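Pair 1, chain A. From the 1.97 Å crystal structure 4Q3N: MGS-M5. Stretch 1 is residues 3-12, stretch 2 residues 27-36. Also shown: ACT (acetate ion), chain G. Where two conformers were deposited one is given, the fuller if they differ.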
# COMPACT_ATOMS: atom_id res chain seq x y z
N ASN A 3 -12.65 1.90 15.69
CA ASN A 3 -11.62 2.11 16.67
C ASN A 3 -10.35 2.06 15.86
O ASN A 3 -10.39 1.47 14.78
CB ASN A 3 -11.67 1.04 17.76
CG ASN A 3 -10.72 1.31 18.86
OD1 ASN A 3 -9.54 1.08 18.72
ND2 ASN A 3 -11.22 1.86 19.97
N SER A 4 -9.25 2.70 16.28
CA SER A 4 -7.96 2.38 15.64
C SER A 4 -6.80 2.38 16.63
O SER A 4 -5.75 2.95 16.37
CB SER A 4 -7.64 3.30 14.43
OG SER A 4 -6.61 2.72 13.55
N LYS A 5 -6.97 1.64 17.72
CA LYS A 5 -5.94 1.55 18.76
C LYS A 5 -5.70 0.13 19.21
O LYS A 5 -6.65 -0.58 19.59
CB LYS A 5 -6.37 2.38 19.98
CG LYS A 5 -5.30 2.44 21.07
CD LYS A 5 -5.89 3.37 22.13
CE LYS A 5 -5.03 3.37 23.39
NZ LYS A 5 -5.58 4.34 24.42
N VAL A 6 -4.43 -0.26 19.21
CA VAL A 6 -4.04 -1.58 19.66
C VAL A 6 -3.08 -1.44 20.82
O VAL A 6 -2.19 -0.58 20.80
CB VAL A 6 -3.37 -2.38 18.52
CG1 VAL A 6 -2.76 -3.69 19.08
CG2 VAL A 6 -4.39 -2.67 17.38
N VAL A 7 -3.25 -2.27 21.86
CA VAL A 7 -2.28 -2.33 22.93
C VAL A 7 -1.54 -3.69 22.82
O VAL A 7 -2.18 -4.74 22.61
CB VAL A 7 -2.97 -2.20 24.34
CG1 VAL A 7 -1.92 -2.43 25.48
CG2 VAL A 7 -3.68 -0.84 24.46
N VAL A 8 -0.21 -3.66 22.88
CA VAL A 8 0.60 -4.86 22.89
C VAL A 8 1.14 -5.14 24.32
O VAL A 8 1.85 -4.30 24.89
CB VAL A 8 1.78 -4.76 21.91
CG1 VAL A 8 2.66 -6.08 21.98
CG2 VAL A 8 1.25 -4.51 20.47
N VAL A 9 0.80 -6.28 24.91
CA VAL A 9 1.29 -6.57 26.28
C VAL A 9 2.45 -7.57 26.14
O VAL A 9 2.24 -8.72 25.73
CB VAL A 9 0.18 -7.16 27.21
CG1 VAL A 9 0.79 -7.49 28.65
CG2 VAL A 9 -1.00 -6.24 27.26
N GLY A 10 3.65 -7.14 26.50
CA GLY A 10 4.85 -7.99 26.49
C GLY A 10 5.65 -7.52 25.29
O GLY A 10 5.19 -7.66 24.16
N THR A 11 6.81 -6.93 25.51
CA THR A 11 7.53 -6.45 24.33
C THR A 11 8.76 -7.36 24.04
O THR A 11 9.86 -6.87 23.87
CB THR A 11 7.96 -4.96 24.49
OG1 THR A 11 8.74 -4.82 25.68
CG2 THR A 11 6.78 -4.02 24.60
N GLY A 12 8.58 -8.67 24.00
CA GLY A 12 9.66 -9.56 23.57
C GLY A 12 9.62 -9.59 22.02
O GLY A 12 8.90 -8.80 21.42
N THR A 27 -1.08 -0.60 9.63
CA THR A 27 -2.33 -1.30 10.00
C THR A 27 -3.32 -0.50 10.81
O THR A 27 -4.53 -0.50 10.53
CB THR A 27 -1.98 -2.57 10.83
OG1 THR A 27 -1.01 -3.28 10.07
CG2 THR A 27 -3.25 -3.44 11.01
N VAL A 28 -2.79 0.22 11.79
CA VAL A 28 -3.69 1.06 12.61
C VAL A 28 -3.00 2.38 12.86
O VAL A 28 -1.81 2.49 12.62
CB VAL A 28 -4.03 0.39 13.99
CG1 VAL A 28 -4.73 -0.94 13.80
CG2 VAL A 28 -2.71 0.19 14.83
N GLU A 29 -3.75 3.35 13.39
CA GLU A 29 -3.23 4.65 13.77
C GLU A 29 -2.41 4.62 15.10
O GLU A 29 -1.37 5.27 15.21
CB GLU A 29 -4.38 5.63 13.95
CG GLU A 29 -3.88 7.05 14.32
CD GLU A 29 -4.99 8.07 14.45
OE1 GLU A 29 -6.06 7.92 13.77
OE2 GLU A 29 -4.80 9.06 15.21
N GLU A 30 -2.93 3.94 16.13
CA GLU A 30 -2.39 4.12 17.50
C GLU A 30 -1.93 2.81 18.11
O GLU A 30 -2.67 1.84 18.11
CB GLU A 30 -3.45 4.71 18.44
CG GLU A 30 -4.11 5.97 18.01
CD GLU A 30 -5.05 6.46 19.12
OE1 GLU A 30 -6.27 6.23 19.00
OE2 GLU A 30 -4.54 6.99 20.14
N LEU A 31 -0.74 2.82 18.70
CA LEU A 31 -0.13 1.64 19.27
C LEU A 31 0.35 1.98 20.68
O LEU A 31 0.99 3.02 20.86
CB LEU A 31 1.04 1.23 18.38
CG LEU A 31 1.87 -0.00 18.62
CD1 LEU A 31 0.93 -1.17 18.59
CD2 LEU A 31 2.97 -0.11 17.54
N VAL A 32 0.06 1.12 21.66
CA VAL A 32 0.58 1.34 23.01
C VAL A 32 1.30 0.06 23.42
O VAL A 32 0.77 -1.03 23.24
CB VAL A 32 -0.51 1.67 24.02
CG1 VAL A 32 0.10 1.86 25.42
CG2 VAL A 32 -1.33 2.95 23.59
N LEU A 33 2.53 0.21 23.92
CA LEU A 33 3.36 -0.92 24.30
C LEU A 33 3.40 -1.02 25.82
O LEU A 33 3.72 -0.02 26.51
CB LEU A 33 4.78 -0.75 23.76
CG LEU A 33 4.85 -0.47 22.24
CD1 LEU A 33 6.32 -0.30 21.87
CD2 LEU A 33 4.24 -1.63 21.40
N LEU A 34 3.08 -2.21 26.35
CA LEU A 34 3.13 -2.46 27.79
C LEU A 34 4.14 -3.55 28.10
O LEU A 34 4.18 -4.56 27.42
CB LEU A 34 1.76 -2.91 28.33
CG LEU A 34 0.83 -1.87 28.93
CD1 LEU A 34 0.59 -0.76 27.91
CD2 LEU A 34 -0.51 -2.54 29.35
N ASP A 35 4.93 -3.36 29.13
CA ASP A 35 5.84 -4.41 29.54
C ASP A 35 6.09 -4.24 31.02
O ASP A 35 6.11 -3.12 31.51
CB ASP A 35 7.16 -4.33 28.77
CG ASP A 35 7.98 -5.60 28.89
OD1 ASP A 35 8.69 -5.76 29.90
OD2 ASP A 35 7.91 -6.44 28.00
N ILE A 36 6.29 -5.34 31.73
CA ILE A 36 6.62 -5.22 33.15
C ILE A 36 7.92 -4.41 33.31
O ILE A 36 8.14 -3.76 34.31
CB ILE A 36 6.72 -6.61 33.81
CG1 ILE A 36 7.11 -6.46 35.27
CG2 ILE A 36 7.69 -7.48 33.06
CD1 ILE A 36 6.17 -5.52 36.06
C ACT G . -7.76 1.35 9.85
O ACT G . -7.07 1.67 8.84
OXT ACT G . -7.68 2.09 10.87
CH3 ACT G . -8.63 0.14 9.82

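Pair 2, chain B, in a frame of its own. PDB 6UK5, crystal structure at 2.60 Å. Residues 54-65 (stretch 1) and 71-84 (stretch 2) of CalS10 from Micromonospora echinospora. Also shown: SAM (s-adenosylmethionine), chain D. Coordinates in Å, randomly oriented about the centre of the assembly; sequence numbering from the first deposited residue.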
# COMPACT_ATOMS: atom_id res chain seq x y z
N ASP B 54 -8.74 11.73 -43.59
CA ASP B 54 -7.51 11.24 -44.19
C ASP B 54 -6.31 11.32 -43.25
O ASP B 54 -5.17 11.09 -43.69
CB ASP B 54 -7.21 12.04 -45.46
CG ASP B 54 -8.35 11.98 -46.47
OD1 ASP B 54 -8.99 10.91 -46.57
OD2 ASP B 54 -8.59 13.00 -47.15
N ALA B 55 -6.53 11.63 -41.97
CA ALA B 55 -5.43 11.78 -41.02
C ALA B 55 -4.47 10.60 -41.08
O ALA B 55 -4.90 9.44 -41.06
CB ALA B 55 -5.99 11.93 -39.61
N ALA B 56 -3.17 10.90 -41.16
CA ALA B 56 -2.16 9.85 -41.22
C ALA B 56 -1.00 10.08 -40.26
O ALA B 56 -0.43 9.12 -39.72
CB ALA B 56 -1.64 9.71 -42.65
N ARG B 57 -0.63 11.34 -40.04
CA ARG B 57 0.50 11.71 -39.19
C ARG B 57 -0.01 12.32 -37.89
O ARG B 57 -0.76 13.30 -37.91
CB ARG B 57 1.43 12.69 -39.91
CG ARG B 57 2.17 12.10 -41.09
CD ARG B 57 2.83 13.20 -41.92
NE ARG B 57 3.58 14.15 -41.10
CZ ARG B 57 4.78 13.93 -40.58
NH1 ARG B 57 5.40 12.78 -40.77
NH2 ARG B 57 5.37 14.88 -39.85
N LEU B 58 0.40 11.74 -36.76
CA LEU B 58 -0.03 12.20 -35.44
C LEU B 58 1.16 12.38 -34.52
O LEU B 58 2.13 11.61 -34.58
CB LEU B 58 -1.03 11.23 -34.80
CG LEU B 58 -1.54 11.64 -33.42
CD1 LEU B 58 -2.99 11.21 -33.27
CD2 LEU B 58 -0.71 11.05 -32.29
N LEU B 59 1.09 13.40 -33.67
CA LEU B 59 2.10 13.69 -32.66
C LEU B 59 1.42 13.81 -31.30
O LEU B 59 0.50 14.63 -31.14
CB LEU B 59 2.86 14.98 -32.99
CG LEU B 59 3.73 15.56 -31.87
CD1 LEU B 59 4.97 14.71 -31.64
CD2 LEU B 59 4.12 16.99 -32.20
N ASP B 60 1.86 13.01 -30.34
CA ASP B 60 1.39 13.11 -28.96
C ASP B 60 2.40 13.93 -28.18
O ASP B 60 3.58 13.58 -28.12
CB ASP B 60 1.21 11.72 -28.33
CG ASP B 60 0.50 11.78 -27.01
OD1 ASP B 60 -0.07 12.85 -26.69
OD2 ASP B 60 0.51 10.76 -26.29
N VAL B 61 1.93 15.03 -27.58
CA VAL B 61 2.79 15.99 -26.90
C VAL B 61 2.66 15.76 -25.40
O VAL B 61 1.55 15.69 -24.86
CB VAL B 61 2.42 17.43 -27.28
CG1 VAL B 61 3.19 18.41 -26.43
CG2 VAL B 61 2.69 17.67 -28.76
N GLY B 62 3.80 15.65 -24.72
CA GLY B 62 3.82 15.22 -23.34
C GLY B 62 3.33 13.79 -23.24
O GLY B 62 2.53 13.45 -22.37
N CYS B 63 3.85 12.93 -24.12
CA CYS B 63 3.36 11.56 -24.22
C CYS B 63 3.70 10.73 -22.99
O CYS B 63 3.05 9.71 -22.76
CB CYS B 63 3.93 10.89 -25.47
SG CYS B 63 5.74 10.75 -25.49
N GLY B 64 4.70 11.13 -22.22
CA GLY B 64 5.05 10.36 -21.03
C GLY B 64 5.55 8.99 -21.42
O GLY B 64 6.48 8.84 -22.21
N THR B 65 4.92 7.96 -20.85
CA THR B 65 5.28 6.58 -21.15
C THR B 65 4.82 6.13 -22.53
O THR B 65 5.09 4.98 -22.90
CB THR B 65 4.70 5.64 -20.09
OG1 THR B 65 3.27 5.75 -20.07
CG2 THR B 65 5.26 5.98 -18.72
N THR B 71 -1.64 2.79 -28.67
CA THR B 71 -2.87 2.51 -29.40
C THR B 71 -3.02 3.40 -30.63
O THR B 71 -3.62 2.99 -31.62
CB THR B 71 -4.08 2.67 -28.47
OG1 THR B 71 -3.99 1.71 -27.41
CG2 THR B 71 -5.37 2.43 -29.24
N PHE B 72 -2.49 4.63 -30.58
CA PHE B 72 -2.53 5.48 -31.77
C PHE B 72 -1.79 4.84 -32.94
O PHE B 72 -2.20 4.98 -34.09
CB PHE B 72 -1.94 6.86 -31.45
CG PHE B 72 -2.89 7.79 -30.74
CD1 PHE B 72 -2.46 8.51 -29.63
CD2 PHE B 72 -4.19 7.97 -31.18
CE1 PHE B 72 -3.33 9.37 -28.97
CE2 PHE B 72 -5.05 8.82 -30.53
CZ PHE B 72 -4.62 9.53 -29.43
N ALA B 73 -0.69 4.14 -32.65
CA ALA B 73 0.10 3.54 -33.72
C ALA B 73 -0.70 2.49 -34.49
O ALA B 73 -0.53 2.34 -35.70
CB ALA B 73 1.38 2.91 -33.15
N THR B 74 -1.58 1.76 -33.80
CA THR B 74 -2.45 0.79 -34.46
C THR B 74 -3.51 1.46 -35.33
O THR B 74 -4.18 0.76 -36.10
CB THR B 74 -3.15 -0.10 -33.43
OG1 THR B 74 -4.27 0.61 -32.87
CG2 THR B 74 -2.19 -0.49 -32.30
N ARG B 75 -3.67 2.78 -35.23
CA ARG B 75 -4.74 3.50 -35.89
C ARG B 75 -4.26 4.51 -36.92
O ARG B 75 -5.04 4.87 -37.81
CB ARG B 75 -5.61 4.21 -34.83
CG ARG B 75 -6.24 3.26 -33.82
CD ARG B 75 -7.36 2.42 -34.41
NE ARG B 75 -8.37 3.24 -35.07
CZ ARG B 75 -9.41 3.79 -34.45
NH1 ARG B 75 -9.59 3.61 -33.15
NH2 ARG B 75 -10.27 4.52 -35.13
N PHE B 76 -3.02 4.98 -36.83
CA PHE B 76 -2.46 5.94 -37.76
C PHE B 76 -1.14 5.41 -38.33
O PHE B 76 -0.32 4.86 -37.58
CB PHE B 76 -2.23 7.30 -37.09
CG PHE B 76 -3.49 7.94 -36.56
CD1 PHE B 76 -3.80 7.91 -35.22
CD2 PHE B 76 -4.37 8.56 -37.43
CE1 PHE B 76 -4.96 8.50 -34.75
CE2 PHE B 76 -5.53 9.15 -36.97
CZ PHE B 76 -5.82 9.11 -35.63
N PRO B 77 -0.92 5.55 -39.65
CA PRO B 77 0.33 5.05 -40.25
C PRO B 77 1.58 5.55 -39.56
O PRO B 77 2.41 4.74 -39.11
CB PRO B 77 0.26 5.56 -41.69
CG PRO B 77 -1.19 5.76 -41.95
CD PRO B 77 -1.79 6.20 -40.65
N HIS B 78 1.74 6.86 -39.45
CA HIS B 78 2.92 7.47 -38.84
C HIS B 78 2.52 8.16 -37.55
O HIS B 78 1.53 8.91 -37.51
CB HIS B 78 3.60 8.46 -39.80
CG HIS B 78 4.89 9.00 -39.27
ND1 HIS B 78 5.41 10.21 -39.67
CD2 HIS B 78 5.75 8.51 -38.34
CE1 HIS B 78 6.55 10.43 -39.04
NE2 HIS B 78 6.77 9.42 -38.21
N VAL B 79 3.29 7.91 -36.51
CA VAL B 79 3.02 8.43 -35.17
C VAL B 79 4.35 8.85 -34.56
O VAL B 79 5.38 8.20 -34.78
CB VAL B 79 2.31 7.35 -34.33
CG1 VAL B 79 2.45 7.62 -32.87
CG2 VAL B 79 0.84 7.26 -34.72
N GLU B 80 4.33 9.93 -33.78
CA GLU B 80 5.53 10.43 -33.12
C GLU B 80 5.18 10.91 -31.72
O GLU B 80 4.01 11.05 -31.36
CB GLU B 80 6.20 11.56 -33.91
CG GLU B 80 6.67 11.18 -35.31
CD GLU B 80 7.62 12.21 -35.90
OE1 GLU B 80 8.28 12.93 -35.12
OE2 GLU B 80 7.71 12.29 -37.14
N GLY B 81 6.22 11.18 -30.94
CA GLY B 81 6.04 11.62 -29.57
C GLY B 81 6.99 12.75 -29.22
O GLY B 81 8.05 12.91 -29.82
N LEU B 82 6.58 13.52 -28.22
CA LEU B 82 7.36 14.64 -27.71
C LEU B 82 7.20 14.64 -26.20
O LEU B 82 6.08 14.62 -25.68
CB LEU B 82 6.88 15.96 -28.33
CG LEU B 82 7.67 17.26 -28.17
CD1 LEU B 82 7.65 17.75 -26.73
CD2 LEU B 82 9.10 17.12 -28.67
N GLU B 83 8.33 14.66 -25.48
CA GLU B 83 8.33 14.43 -24.04
C GLU B 83 9.56 15.08 -23.44
O GLU B 83 10.65 15.00 -24.00
CB GLU B 83 8.29 12.93 -23.72
CG GLU B 83 8.43 12.60 -22.25
CD GLU B 83 7.35 13.21 -21.39
OE1 GLU B 83 6.26 13.53 -21.93
OE2 GLU B 83 7.59 13.39 -20.18
N LEU B 84 9.37 15.73 -22.29
CA LEU B 84 10.47 16.43 -21.64
C LEU B 84 11.20 15.57 -20.61
O LEU B 84 12.43 15.61 -20.53
CB LEU B 84 9.96 17.70 -20.95
CG LEU B 84 11.05 18.57 -20.33
CD1 LEU B 84 11.93 19.17 -21.43
CD2 LEU B 84 10.46 19.66 -19.46
N SAM D . 0.06 11.46 -22.34
CA SAM D . 0.61 11.10 -21.07
C SAM D . -0.16 9.92 -20.40
O SAM D . -1.42 9.96 -20.40
OXT SAM D . 0.54 9.02 -19.91
CB SAM D . 0.60 12.32 -20.14
CG SAM D . 1.62 12.07 -19.04
SD SAM D . 1.17 13.21 -17.71
CE SAM D . 1.96 12.42 -16.32
C5' SAM D . 2.23 14.70 -17.90
C4' SAM D . 3.51 14.59 -18.75
O4' SAM D . 3.83 15.89 -19.27
C3' SAM D . 4.74 14.10 -17.99
O3' SAM D . 5.12 12.80 -18.43
C2' SAM D . 5.84 15.13 -18.32
O2' SAM D . 7.04 14.50 -18.74
C1' SAM D . 5.22 15.96 -19.45
N9 SAM D . 5.61 17.36 -19.45
C8 SAM D . 5.43 18.29 -18.46
N7 SAM D . 5.81 19.50 -18.78
C5 SAM D . 6.28 19.37 -20.07
C6 SAM D . 6.80 20.29 -21.00
N6 SAM D . 7.00 21.59 -20.72
N1 SAM D . 7.13 19.84 -22.23
C2 SAM D . 6.95 18.55 -22.50
N3 SAM D . 6.48 17.58 -21.71
C4 SAM D . 6.16 18.06 -20.51

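Both pairs are built from two neighbouring parallel strands whose axes approach to 4.7 Å, crossing at -17° in pair 1 and -20° in pair 2, and the central backbones superpose with an RMSD of 0.5 Å. Strand 5-9 pairs with strand 30-34 in pair 1, and strand 57-61 with strand 78-83 in pair 2. The register is the same: Lys A5 opposite Glu A30 corresponds to Arg B57 opposite His B78, and Val A9 opposite Leu A34 to Val B61 opposite Leu B82. The hydrogen-bond ladder is conserved with it. Val A6 N donates to Glu A30 O (3.0 Å) and Val A6 O accepts from Val A32 N (2.9 Å); at the matching positions Leu B58 N donates to His B78 O (3.1 Å) and Leu B58 O accepts from Glu B80 N (2.9 Å).

On the face carrying Val A6 and Val A8, pair 1 packs small branched side chains against leucines: Val A8 CG2 lies 3.8 Å from Leu A31 CD1, and Val A8 CB lies 4.0 Å from Leu A33 CD2. In pair 2 the bulk is redistributed. Leu A33 is matched by Gly B81, and Val A8 by Asp B60, whose OD1 is hydrogen-bonded elsewhere in the structure. An ideal CB on Gly B81 would come within 3.2 Å of Cys B63 SG, a tight approach. Leu B58, matching Val A6, contacts two aromatic rings, with CD1 3.7 Å from Phe B76 CE1 and 4.0 Å from Phe B72 CD2, the latter contact lying over the ring face. Phe B76 takes the place of Val A28, whose CG1 touches Val A6 CG2 at 4.0 Å.

The other face is apolar toward its C-terminal end in both pairs. Val A7 CG1 packs 3.9 Å from Leu A34 CD1, while Leu B59 CD1 meets Leu B82 CB at 4.0 Å.

Past the first strand, Gly A10 and Gly B62 coincide, each with a positive phi that favours glycine. An acidic residue then ties down the following loop in both pairs. The shorter Asp A35 accepts through OD2 from Thr A11 N (2.8 Å) and Thr A11 OG1 (2.9 Å). Its counterpart Glu B83, longer by one methylene, instead reaches one residue further along, where OE1 accepts from Gly B64 N at 2.9 Å. Glu B83 OE2 also accepts a hydrogen bond from O3' of the bound S-adenosylmethionine (3.1 Å), so this carboxylate serves both loop and ligand.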